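PDB 6BVD: light Chain from Clostridium botulinum, which is the zinc metalloendopeptidase domain of a mosaic botulinum neurotoxin, of the clostridial family that cleaves neuronal SNARE proteins. Local coordinates for the interface of chains A and B. Residues are numbered along the deposited sequence; one frame, centred on the assembly and turned at random. Chains: chain A/B, Light Chain.

The interface of chains A and B. Residues chain A 9-11, 14-15; chain B 395-397.
A:Asp14 and A:Asn11 receive the backbone of B:Ile395 to B:Ala397, showing how a carboxylate and an amide already tied to each other can bind main-chain polar groups of a neighbouring molecule. Atom OD2 of the A:Asp14 carboxylate takes the amide N of B:Ala397 at 2.9 Å from above its plane, while the backbone N of A:Asn11 reaches the same oxygen from the opposite face, also at 2.9 Å. The other oxygen, OD1, accepts ND2 of A:Asn11 on its syn side and close to the carboxylate plane, at 3.1 Å. This internal pairing should restrain both flat groups. CG of A:Asn11 lies beside its own backbone N and anti to the carbonyl carbon (chi1 -49°), which turns the amide towards B:Ile395; the two side chains cross at about a right angle, and ND2 gives a second bond, 2.8 Å to B:Ile395 O. That donor lies above the carbonyl plane, although the acceptor stays near the plane of the A:Asn11 amide. Methyl CB of B:Ala397 packs against CG of A:Asp14 at 3.3 Å, with CD of A:Pro15 further off. Branch CG2 of B:Ile395 faces CB of A:Ser9 at 4.0 Å, and the CA of B:Gly396 passes over A:Ser9 O and A:Phe10 CA. The two N-H donors on opposite faces of OD2 would probably stabilise negative charge on the carboxylate. This small patch of a two-fold interface, which may reflect crystal packing, joins the N-terminal loop of chain A to the start of the 3-10 helix 396-405 of chain B.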
# COMPACT_ATOMS: atom_id res chain seq x y z
N SER A 9 8.24 8.09 4.38
CA SER A 9 8.49 7.05 5.40
C SER A 9 9.80 7.32 6.18
O SER A 9 10.71 7.99 5.69
CB SER A 9 8.54 5.65 4.77
OG SER A 9 7.24 5.25 4.35
N PHE A 10 9.85 6.84 7.42
CA PHE A 10 10.96 7.04 8.35
C PHE A 10 10.79 6.05 9.50
O PHE A 10 9.67 5.59 9.78
CB PHE A 10 11.00 8.50 8.90
CG PHE A 10 9.67 9.23 8.81
CD1 PHE A 10 8.56 8.80 9.53
CD2 PHE A 10 9.53 10.33 7.96
CE1 PHE A 10 7.33 9.45 9.43
CE2 PHE A 10 8.30 11.00 7.85
CZ PHE A 10 7.20 10.57 8.60
N ASN A 11 11.90 5.71 10.14
CA ASN A 11 11.87 4.97 11.40
C ASN A 11 12.20 5.95 12.53
O ASN A 11 12.88 6.95 12.28
CB ASN A 11 12.85 3.80 11.36
CG ASN A 11 12.68 2.97 10.10
OD1 ASN A 11 11.75 2.19 10.02
ND2 ASN A 11 13.58 3.12 9.13
N ASP A 14 15.89 6.82 12.72
CA ASP A 14 16.63 7.40 11.60
C ASP A 14 17.29 8.72 12.04
O ASP A 14 16.72 9.52 12.77
CB ASP A 14 15.74 7.71 10.41
CG ASP A 14 15.15 6.47 9.73
OD1 ASP A 14 15.52 5.32 10.06
OD2 ASP A 14 14.30 6.70 8.85
N PRO A 15 18.49 8.98 11.54
CA PRO A 15 19.16 10.22 11.97
C PRO A 15 18.50 11.47 11.41
O PRO A 15 17.80 11.38 10.40
CB PRO A 15 20.60 10.07 11.41
CG PRO A 15 20.49 9.14 10.30
CD PRO A 15 19.31 8.18 10.61
N ILE B 395 12.88 0.62 4.46
CA ILE B 395 12.02 1.69 4.90
C ILE B 395 12.81 2.85 5.50
O ILE B 395 13.66 2.63 6.38
CB ILE B 395 11.04 1.19 5.96
CG1 ILE B 395 10.26 -0.04 5.46
CG2 ILE B 395 10.13 2.30 6.37
CD1 ILE B 395 9.58 -0.75 6.59
N GLY B 396 12.53 4.07 5.06
CA GLY B 396 13.16 5.26 5.60
C GLY B 396 14.66 5.20 5.39
O GLY B 396 15.10 4.82 4.32
N ALA B 397 15.45 5.56 6.41
CA ALA B 397 16.91 5.63 6.24
C ALA B 397 17.56 4.23 6.07
O ALA B 397 18.74 4.14 5.73
CB ALA B 397 17.54 6.40 7.43